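Local coordinates for putative diflavin flavoprotein A 3 (Synechocystis sp., PDB 6H0C) that probably passes electrons from NADH to oxygen, reducing it to water, this chain being its flavodiiron core of metallo-hydrolase and flavodoxin-like domains, at residues Ala292-Lys301 against Pro324-Asn335; Phe310-Ala321 against Ser351-Phe362. All coordinates share one frame; numbering follows the deposited sequence.

In the fold
Both contacts lie in the flavodoxin-like domain, a parallel five-stranded sheet covered by helices; their centres are about 14 Å apart, and both are partly buried. Contact 1 joins two helices, 297-306 and 323-335, through aliphatic side chains, buried at Ala292, Ile300 and Ala328 and exposed at Asn335, with one water between backbone carbonyls. Contact 2 sets helix 353-364 against strand 309-313 and the loop after it; its chemistry runs from buried aromatic rings at the strand to hydroxyl, backbone and water contacts near the more exposed Leu317-His320 turn. Helix 323-335 belongs to both surroundings: Thr332 packs on Phe312, Leu329 on Phe362, and Gln326 NE2 probably bonds to Ala321 O.

Contact 1 of 2, residues Ala292-Lys301 against Pro324-Asn335; sequences AETSNAEEIK and PIQTALGITLAN
Ile300 and Ile331 carry the apolar part of this helix-helix contact, their side chains crossing at about a right angle with CG2 against CG2 at 3.8 Å. In Ile300 that methyl lies anti to the backbone N, while the CG1 branch, anti to the carbonyl carbon (chi1 -65°), carries CD1 to 4.0 Å from Ala328 CB. Ile331 uses both branches: its CD1 reaches Ala297 CB at 3.7 Å. The small alanines suit this place, letting the branched isoleucines come close to the backbones. Ala292 CB lies 3.9 Å from Pro324 CB.

Water 1 donates to Ala292 O (2.8 Å) and to Pro324 O, bridging the two backbones. Lys301 lays its CG methylene on Ile331 CG2, and its extended chain carries NZ to a salt bridge with Glu298 OE2. Asn335 ND2, beside that methylene, donates to Ile331 O at 2.7 Å, the acceptor lying nearly in the Asn335 amide plane. Asn296 N-caps helix 297-306, OD1 accepting from Glu299 N.

As in the flavodoxin fold, the helices follow strands 286-291 and 309-313 and lie side by side on one sheet face: Ile300 rests on Ile290, Ala328 and Thr332 on Phe312, and Leu329 packs on helix 353-364.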
loop_
_atom_site.group_PDB
_atom_site.type_symbol
_atom_site.label_atom_id
_atom_site.label_comp_id
_atom_site.label_asym_id
_atom_site.label_seq_id
_atom_site.Cartn_x
_atom_site.Cartn_y
_atom_site.Cartn_z
ATOM N N ALA A 292 9.043 9.975 1.890
ATOM C CA ALA A 292 9.956 10.873 2.592
ATOM C C ALA A 292 9.828 10.718 4.105
ATOM O O ALA A 292 10.804 10.828 4.847
ATOM C CB ALA A 292 9.693 12.316 2.179
ATOM N N GLU A 293 8.612 10.440 4.550
ATOM C CA GLU A 293 8.317 10.327 5.972
ATOM C C GLU A 293 9.038 9.151 6.630
ATOM O O GLU A 293 9.460 9.241 7.775
ATOM C CB GLU A 293 6.812 10.178 6.157
ATOM C CG GLU A 293 6.293 10.609 7.486
ATOM C CD GLU A 293 4.788 10.658 7.495
ATOM O OE1 GLU A 293 4.162 9.618 7.215
ATOM O OE2 GLU A 293 4.228 11.741 7.758
ATOM N N THR A 294 9.176 8.046 5.903
ATOM C CA THR A 294 9.664 6.818 6.513
ATOM C C THR A 294 10.998 6.371 5.931
ATOM O O THR A 294 11.650 5.488 6.476
ATOM C CB THR A 294 8.644 5.676 6.353
ATOM O OG1 THR A 294 8.476 5.389 4.963
ATOM C CG2 THR A 294 7.299 6.066 6.960
ATOM N N SER A 295 11.404 6.988 4.832
ATOM C CA SER A 295 12.658 6.640 4.183
ATOM C C SER A 295 13.853 7.182 4.963
ATOM O O SER A 295 13.736 8.165 5.698
ATOM C CB SER A 295 12.672 7.179 2.756
ATOM O OG SER A 295 13.794 6.698 2.044
ATOM N N ASN A 296 15.002 6.531 4.810
ATOM C CA ASN A 296 16.245 7.050 5.375
ATOM C C ASN A 296 17.092 7.722 4.300
ATOM O O ASN A 296 16.784 7.636 3.108
ATOM C CB ASN A 296 17.045 5.935 6.047
ATOM C CG ASN A 296 17.396 4.813 5.088
ATOM O OD1 ASN A 296 18.297 4.943 4.260
ATOM N ND2 ASN A 296 16.673 3.705 5.189
ATOM N N ALA A 297 18.165 8.379 4.725
ATOM C CA ALA A 297 19.012 9.144 3.820
ATOM C C ALA A 297 19.700 8.277 2.764
ATOM O O ALA A 297 19.806 8.667 1.600
ATOM C CB ALA A 297 20.051 9.919 4.612
ATOM N N GLU A 298 20.174 7.103 3.156
ATOM C CA GLU A 298 20.869 6.258 2.202
ATOM C C GLU A 298 19.922 5.770 1.098
ATOM O O GLU A 298 20.322 5.666 -0.065
ATOM C CB GLU A 298 21.533 5.087 2.923
ATOM C CG GLU A 298 22.586 5.546 3.927
ATOM C CD GLU A 298 23.641 6.454 3.300
ATOM O OE1 GLU A 298 24.159 6.103 2.217
ATOM O OE2 GLU A 298 23.947 7.521 3.881
ATOM N N GLU A 299 18.671 5.494 1.452
ATOM C CA GLU A 299 17.670 5.134 0.449
ATOM C C GLU A 299 17.546 6.222 -0.607
ATOM O O GLU A 299 17.488 5.941 -1.806
ATOM C CB GLU A 299 16.295 4.919 1.076
ATOM C CG GLU A 299 16.076 3.613 1.782
ATOM C CD GLU A 299 14.649 3.508 2.274
ATOM O OE1 GLU A 299 13.728 3.682 1.441
ATOM O OE2 GLU A 299 14.446 3.285 3.489
ATOM N N ILE A 300 17.478 7.466 -0.150
ATOM C CA ILE A 300 17.255 8.573 -1.065
ATOM C C ILE A 300 18.491 8.775 -1.926
ATOM O O ILE A 300 18.378 8.972 -3.133
ATOM C CB ILE A 300 16.893 9.869 -0.320
ATOM C CG1 ILE A 300 15.542 9.694 0.382
ATOM C CG2 ILE A 300 16.821 11.028 -1.291
ATOM C CD1 ILE A 300 15.220 10.781 1.361
ATOM N N LYS A 301 19.669 8.698 -1.312
ATOM C CA LYS A 301 20.907 8.801 -2.073
ATOM C C LYS A 301 20.963 7.737 -3.164
ATOM O O LYS A 301 21.263 8.050 -4.312
ATOM C CB LYS A 301 22.126 8.668 -1.167
ATOM C CG LYS A 301 22.377 9.854 -0.263
ATOM C CD LYS A 301 23.557 9.575 0.662
ATOM C CE LYS A 301 23.731 10.672 1.696
ATOM N NZ LYS A 301 24.815 10.312 2.662
ATOM N N PRO A 324 9.998 16.247 6.344
ATOM C CA PRO A 324 10.654 15.189 5.557
ATOM C C PRO A 324 10.877 15.550 4.082
ATOM O O PRO A 324 11.830 15.059 3.467
ATOM C CB PRO A 324 9.684 14.016 5.683
ATOM C CG PRO A 324 8.965 14.284 6.993
ATOM C CD PRO A 324 8.771 15.763 6.997
ATOM N N ILE A 325 10.007 16.382 3.519
ATOM C CA ILE A 325 10.209 16.871 2.158
ATOM C C ILE A 325 11.391 17.843 2.119
ATOM O O ILE A 325 12.190 17.810 1.183
ATOM C CB ILE A 325 8.953 17.574 1.599
ATOM C CG1 ILE A 325 7.866 16.549 1.238
ATOM C CG2 ILE A 325 9.310 18.438 0.396
ATOM C CD1 ILE A 325 8.216 15.637 0.071
ATOM N N GLN A 326 11.509 18.699 3.135
ATOM C CA GLN A 326 12.632 19.640 3.206
ATOM C C GLN A 326 13.985 18.924 3.304
ATOM O O GLN A 326 14.934 19.279 2.601
ATOM C CB GLN A 326 12.461 20.603 4.384
ATOM C CG GLN A 326 11.218 21.483 4.281
ATOM C CD GLN A 326 11.048 22.412 5.477
ATOM O OE1 GLN A 326 12.027 22.878 6.062
ATOM N NE2 GLN A 326 9.798 22.682 5.847
ATOM N N THR A 327 14.079 17.914 4.163
ATOM C CA THR A 327 15.335 17.190 4.298
ATOM C C THR A 327 15.630 16.354 3.041
ATOM O O THR A 327 16.779 16.306 2.602
ATOM C CB THR A 327 15.348 16.288 5.549
ATOM O OG1 THR A 327 14.291 15.335 5.460
ATOM C CG2 THR A 327 15.161 17.134 6.805
ATOM N N ALA A 328 14.617 15.709 2.456
ATOM C CA ALA A 328 14.814 14.989 1.181
ATOM C C ALA A 328 15.325 15.941 0.086
ATOM O O ALA A 328 16.163 15.569 -0.739
ATOM C CB ALA A 328 13.514 14.306 0.727
ATOM N N LEU A 329 14.810 17.169 0.087
ATOM C CA LEU A 329 15.226 18.182 -0.882
ATOM C C LEU A 329 16.733 18.450 -0.783
ATOM O O LEU A 329 17.423 18.545 -1.801
ATOM C CB LEU A 329 14.437 19.481 -0.673
ATOM C CG LEU A 329 14.956 20.742 -1.371
ATOM C CD1 LEU A 329 14.750 20.644 -2.865
ATOM C CD2 LEU A 329 14.282 21.994 -0.813
ATOM N N GLY A 330 17.238 18.566 0.445
ATOM C CA GLY A 330 18.657 18.790 0.665
ATOM C C GLY A 330 19.512 17.652 0.139
ATOM O O GLY A 330 20.541 17.869 -0.514
ATOM N N ILE A 331 19.091 16.427 0.432
ATOM C CA ILE A 331 19.826 15.253 -0.020
ATOM C C ILE A 331 19.787 15.174 -1.537
ATOM O O ILE A 331 20.784 14.840 -2.174
ATOM C CB ILE A 331 19.258 13.956 0.604
ATOM C CG1 ILE A 331 19.400 14.004 2.133
ATOM C CG2 ILE A 331 19.956 12.727 0.027
ATOM C CD1 ILE A 331 18.643 12.906 2.862
ATOM N N THR A 332 18.639 15.501 -2.120
ATOM C CA THR A 332 18.501 15.453 -3.568
ATOM C C THR A 332 19.398 16.501 -4.230
ATOM O O THR A 332 20.132 16.194 -5.169
ATOM C CB THR A 332 17.037 15.656 -3.995
ATOM O OG1 THR A 332 16.240 14.589 -3.463
ATOM C CG2 THR A 332 16.913 15.659 -5.519
ATOM N N LEU A 333 19.364 17.734 -3.728
ATOM C CA LEU A 333 20.207 18.789 -4.292
ATOM C C LEU A 333 21.689 18.471 -4.115
ATOM O O LEU A 333 22.501 18.756 -5.001
ATOM C CB LEU A 333 19.886 20.150 -3.661
ATOM C CG LEU A 333 18.546 20.778 -4.046
ATOM C CD1 LEU A 333 18.309 22.044 -3.252
ATOM C CD2 LEU A 333 18.523 21.075 -5.526
ATOM N N ALA A 334 22.043 17.882 -2.975
ATOM C CA ALA A 334 23.442 17.555 -2.704
ATOM C C ALA A 334 23.947 16.426 -3.593
ATOM O O ALA A 334 25.148 16.259 -3.751
ATOM C CB ALA A 334 23.631 17.186 -1.238
ATOM N N ASN A 335 23.040 15.654 -4.178
ATOM C CA ASN A 335 23.463 14.448 -4.886
ATOM C C ASN A 335 23.080 14.335 -6.352
ATOM O O ASN A 335 23.738 13.618 -7.101
ATOM C CB ASN A 335 22.932 13.223 -4.159
ATOM C CG ASN A 335 23.657 12.976 -2.868
ATOM O OD1 ASN A 335 24.780 12.457 -2.863
ATOM N ND2 ASN A 335 23.035 13.362 -1.756
HETATM O O HOH W 1 13.053 12.287 4.053
#

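Contact 2 of 2, residues Phe310-Ala321 against Ser351-Phe362; sequences FIFGSPTLGGHA and SGEAIDMLENKF
An aromatic cluster of Phe310, Phe312 and Phe362 anchors one end of this contact in the flavodoxin-like fold, where the helical segment 353-362 runs nearly antiparallel to strand segment 310-313 of the parallel sheet. Both strand phenylalanines point toward the helix and meet Phe362 in two T-shaped stacks. The edge of Phe310 is turned to a face of Phe362, with Phe310 CE1 3.4 Å from Phe362 CE1 and the planes at 61°. Phe362 in turn directs its own edge at a face of Phe312, its CZ lying 3.6 Å from Phe312 CD2, toward the rim of that ring. A flat side chain suits this central place, since it can offer a face to one neighbour and an edge to the other. Phe310 brings its edge to Phe362 with CG between its backbone N and carbonyl carbon (chi1 61°).

Farther along, Leu358 bridges strand and loop: its CD1 meets Phe312 CB and Ser314 CB, while its CD2 comes 4.0 Å from Phe312 CD1. Ser314 OG is satisfied within its own segment, donating to Pro315 O at 2.8 Å on a lone pair in the carbonyl plane. Small residues suit the close approach of loop and helix: Ala354 CB is 3.8 Å from Ala321 CB and 3.1 Å from Pro315 O. Met357, longer and flexible, reaches over to touch Ala321 CB with its CE.

Gly318 and Gly319, with positive phi, fit the type I' turn from Leu317 to His320. Water 3 accepts from Gly319 N, and Glu353 CB packs against the carbonyl oxygen of the same glycine. At the first turn of the helix, Thr316 places OG1 anti to its carbonyl carbon, where it accepts a hydrogen bond from Ala354 N at 3.1 Å, with an N-H...O angle of 151°.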
loop_
_atom_site.group_PDB
_atom_site.type_symbol
_atom_site.label_atom_id
_atom_site.label_comp_id
_atom_site.label_asym_id
_atom_site.label_seq_id
_atom_site.Cartn_x
_atom_site.Cartn_y
_atom_site.Cartn_z
ATOM N N PHE A 310 13.918 12.676 -11.300
ATOM C CA PHE A 310 13.267 12.596 -9.995
ATOM C C PHE A 310 12.067 13.533 -9.959
ATOM O O PHE A 310 12.025 14.540 -10.672
ATOM C CB PHE A 310 14.244 12.936 -8.858
ATOM C CG PHE A 310 14.811 14.341 -8.924
ATOM C CD1 PHE A 310 14.161 15.394 -8.313
ATOM C CD2 PHE A 310 16.002 14.597 -9.592
ATOM C CE1 PHE A 310 14.679 16.676 -8.375
ATOM C CE2 PHE A 310 16.524 15.877 -9.651
ATOM C CZ PHE A 310 15.863 16.917 -9.045
ATOM N N ILE A 311 11.098 13.195 -9.117
ATOM C CA ILE A 311 9.857 13.950 -8.986
ATOM C C ILE A 311 9.515 14.114 -7.511
ATOM O O ILE A 311 9.548 13.139 -6.765
ATOM C CB ILE A 311 8.699 13.235 -9.699
ATOM C CG1 ILE A 311 9.039 13.001 -11.182
ATOM C CG2 ILE A 311 7.402 14.012 -9.536
ATOM C CD1 ILE A 311 7.964 12.246 -11.970
ATOM N N PHE A 312 9.202 15.336 -7.086
ATOM C CA PHE A 312 8.779 15.602 -5.705
ATOM C C PHE A 312 7.280 15.882 -5.627
ATOM O O PHE A 312 6.742 16.658 -6.430
ATOM C CB PHE A 312 9.540 16.794 -5.107
ATOM C CG PHE A 312 10.831 16.425 -4.393
ATOM C CD1 PHE A 312 10.991 16.692 -3.036
ATOM C CD2 PHE A 312 11.893 15.848 -5.080
ATOM C CE1 PHE A 312 12.179 16.382 -2.377
ATOM C CE2 PHE A 312 13.083 15.532 -4.424
ATOM C CZ PHE A 312 13.222 15.797 -3.070
ATOM N N GLY A 313 6.615 15.253 -4.657
ATOM C CA GLY A 313 5.205 15.489 -4.395
ATOM C C GLY A 313 5.033 15.899 -2.944
ATOM O O GLY A 313 5.505 15.209 -2.036
ATOM N N SER A 314 4.358 17.019 -2.706
ATOM C CA SER A 314 4.264 17.529 -1.340
ATOM C C SER A 314 2.950 18.249 -1.070
ATOM O O SER A 314 2.476 19.016 -1.904
ATOM C CB SER A 314 5.444 18.475 -1.047
ATOM O OG SER A 314 5.362 19.032 0.253
ATOM N N PRO A 315 2.360 18.003 0.109
ATOM C CA PRO A 315 1.285 18.865 0.601
ATOM C C PRO A 315 1.878 20.142 1.195
ATOM O O PRO A 315 3.106 20.290 1.254
ATOM C CB PRO A 315 0.623 18.015 1.679
ATOM C CG PRO A 315 1.780 17.236 2.257
ATOM C CD PRO A 315 2.694 16.936 1.074
ATOM N N THR A 316 1.018 21.047 1.642
ATOM C CA THR A 316 1.478 22.238 2.339
ATOM C C THR A 316 0.884 22.265 3.742
ATOM O O THR A 316 -0.336 22.169 3.916
ATOM C CB THR A 316 1.105 23.512 1.580
ATOM O OG1 THR A 316 1.700 23.469 0.275
ATOM C CG2 THR A 316 1.608 24.747 2.333
ATOM N N LEU A 317 1.753 22.366 4.741
ATOM C CA LEU A 317 1.327 22.304 6.133
ATOM C C LEU A 317 1.797 23.555 6.856
ATOM O O LEU A 317 2.991 23.727 7.103
ATOM C CB LEU A 317 1.869 21.043 6.818
ATOM C CG LEU A 317 1.531 19.709 6.138
ATOM C CD1 LEU A 317 2.179 18.536 6.868
ATOM C CD2 LEU A 317 0.025 19.499 6.012
ATOM N N GLY A 318 0.852 24.431 7.181
ATOM C CA GLY A 318 1.184 25.708 7.782
ATOM C C GLY A 318 2.064 26.557 6.886
ATOM O O GLY A 318 3.022 27.176 7.346
ATOM N N GLY A 319 1.746 26.582 5.596
ATOM C CA GLY A 319 2.489 27.389 4.644
ATOM C C GLY A 319 3.821 26.810 4.204
ATOM O O GLY A 319 4.541 27.430 3.420
ATOM N N HIS A 320 4.154 25.618 4.691
ATOM C CA HIS A 320 5.450 25.022 4.385
ATOM C C HIS A 320 5.337 23.566 3.983
ATOM O O HIS A 320 4.357 22.889 4.310
ATOM C CB HIS A 320 6.397 25.126 5.584
ATOM C CG HIS A 320 6.719 26.532 5.984
ATOM N ND1 HIS A 320 6.085 27.174 7.027
ATOM C CD2 HIS A 320 7.612 27.420 5.482
ATOM C CE1 HIS A 320 6.574 28.394 7.152
ATOM N NE2 HIS A 320 7.501 28.570 6.226
ATOM N N ALA A 321 6.353 23.090 3.271
ATOM C CA ALA A 321 6.499 21.664 3.035
ATOM C C ALA A 321 6.689 20.951 4.379
ATOM O O ALA A 321 7.222 21.529 5.331
ATOM C CB ALA A 321 7.674 21.394 2.108
ATOM N N SER A 351 -3.710 27.131 0.335
ATOM C CA SER A 351 -2.331 27.571 0.161
ATOM C C SER A 351 -1.467 26.423 -0.362
ATOM O O SER A 351 -1.507 25.314 0.175
ATOM C CB SER A 351 -1.770 28.111 1.477
ATOM O OG SER A 351 -1.490 27.058 2.382
ATOM N N GLY A 352 -0.693 26.689 -1.411
ATOM C CA GLY A 352 0.167 25.675 -2.001
ATOM C C GLY A 352 1.627 26.086 -2.075
ATOM O O GLY A 352 2.305 25.845 -3.075
ATOM N N GLU A 353 2.117 26.700 -1.004
ATOM C CA GLU A 353 3.467 27.254 -0.972
ATOM C C GLU A 353 4.562 26.195 -1.067
ATOM O O GLU A 353 5.645 26.476 -1.563
ATOM C CB GLU A 353 3.667 28.077 0.298
ATOM C CG GLU A 353 2.879 29.388 0.324
ATOM C CD GLU A 353 1.445 29.232 0.822
ATOM O OE1 GLU A 353 0.726 30.255 0.891
ATOM O OE2 GLU A 353 1.041 28.092 1.149
ATOM N N ALA A 354 4.291 24.983 -0.593
ATOM C CA ALA A 354 5.281 23.906 -0.682
ATOM C C ALA A 354 5.642 23.611 -2.144
ATOM O O ALA A 354 6.809 23.390 -2.480
ATOM C CB ALA A 354 4.767 22.649 0.013
ATOM N N ILE A 355 4.637 23.634 -3.014
ATOM C CA ILE A 355 4.836 23.370 -4.436
ATOM C C ILE A 355 5.649 24.492 -5.091
ATOM O O ILE A 355 6.586 24.232 -5.861
ATOM C CB ILE A 355 3.485 23.200 -5.154
ATOM C CG1 ILE A 355 2.751 21.984 -4.586
ATOM C CG2 ILE A 355 3.688 23.066 -6.658
ATOM C CD1 ILE A 355 1.328 21.834 -5.068
ATOM N N ASP A 356 5.298 25.736 -4.774
ATOM C CA ASP A 356 6.054 26.882 -5.272
ATOM C C ASP A 356 7.515 26.804 -4.808
ATOM O O ASP A 356 8.440 27.002 -5.603
ATOM C CB ASP A 356 5.419 28.198 -4.815
ATOM C CG ASP A 356 3.990 28.376 -5.317
ATOM O OD1 ASP A 356 3.627 27.783 -6.360
ATOM O OD2 ASP A 356 3.230 29.122 -4.660
ATOM N N MET A 357 7.717 26.499 -3.527
ATOM C CA MET A 357 9.062 26.412 -2.964
ATOM C C MET A 357 9.908 25.395 -3.739
ATOM O O MET A 357 11.016 25.698 -4.187
ATOM C CB MET A 357 8.996 26.042 -1.479
ATOM C CG MET A 357 10.342 26.033 -0.762
ATOM S SD MET A 357 11.261 24.486 -0.949
ATOM C CE MET A 357 10.201 23.320 -0.079
ATOM N N LEU A 358 9.372 24.190 -3.908
ATOM C CA LEU A 358 10.081 23.140 -4.631
ATOM C C LEU A 358 10.373 23.511 -6.094
ATOM O O LEU A 358 11.489 23.307 -6.587
ATOM C CB LEU A 358 9.284 21.838 -4.573
ATOM C CG LEU A 358 9.239 21.137 -3.213
ATOM C CD1 LEU A 358 8.289 19.955 -3.277
ATOM C CD2 LEU A 358 10.636 20.696 -2.786
ATOM N N GLU A 359 9.376 24.048 -6.786
ATOM C CA GLU A 359 9.555 24.420 -8.181
ATOM C C GLU A 359 10.695 25.430 -8.307
ATOM O O GLU A 359 11.582 25.288 -9.149
ATOM C CB GLU A 359 8.252 24.992 -8.747
ATOM C CG GLU A 359 8.331 25.465 -10.196
ATOM C CD GLU A 359 6.974 25.872 -10.747
ATOM O OE1 GLU A 359 6.300 26.710 -10.112
ATOM O OE2 GLU A 359 6.581 25.343 -11.807
ATOM N N ASN A 360 10.671 26.434 -7.439
ATOM C CA ASN A 360 11.680 27.487 -7.429
ATOM C C ASN A 360 13.078 26.989 -7.126
ATOM O O ASN A 360 14.044 27.412 -7.764
ATOM C CB ASN A 360 11.314 28.556 -6.410
ATOM C CG ASN A 360 10.240 29.468 -6.902
ATOM O OD1 ASN A 360 10.097 29.672 -8.107
ATOM N ND2 ASN A 360 9.470 30.028 -5.980
ATOM N N LYS A 361 13.186 26.107 -6.136
ATOM C CA LYS A 361 14.488 25.597 -5.728
ATOM C C LYS A 361 15.106 24.747 -6.836
ATOM O O LYS A 361 16.301 24.855 -7.116
ATOM C CB LYS A 361 14.375 24.802 -4.420
ATOM C CG LYS A 361 14.614 25.656 -3.179
ATOM C CD LYS A 361 13.829 26.950 -3.259
ATOM C CE LYS A 361 14.212 27.928 -2.166
ATOM N NZ LYS A 361 13.249 29.073 -2.122
ATOM N N PHE A 362 14.292 23.927 -7.486
ATOM C CA PHE A 362 14.793 23.088 -8.561
ATOM C C PHE A 362 15.122 23.929 -9.797
ATOM O O PHE A 362 16.128 23.681 -10.473
ATOM C CB PHE A 362 13.791 21.975 -8.882
ATOM C CG PHE A 362 13.737 20.902 -7.826
ATOM C CD1 PHE A 362 14.909 20.365 -7.309
ATOM C CD2 PHE A 362 12.525 20.449 -7.331
ATOM C CE1 PHE A 362 14.870 19.382 -6.321
ATOM C CE2 PHE A 362 12.482 19.472 -6.343
ATOM C CZ PHE A 362 13.650 18.940 -5.839
HETATM O O HOH W 2 -2.787 23.486 2.232
HETATM O O HOH W 3 -0.960 25.356 5.167
#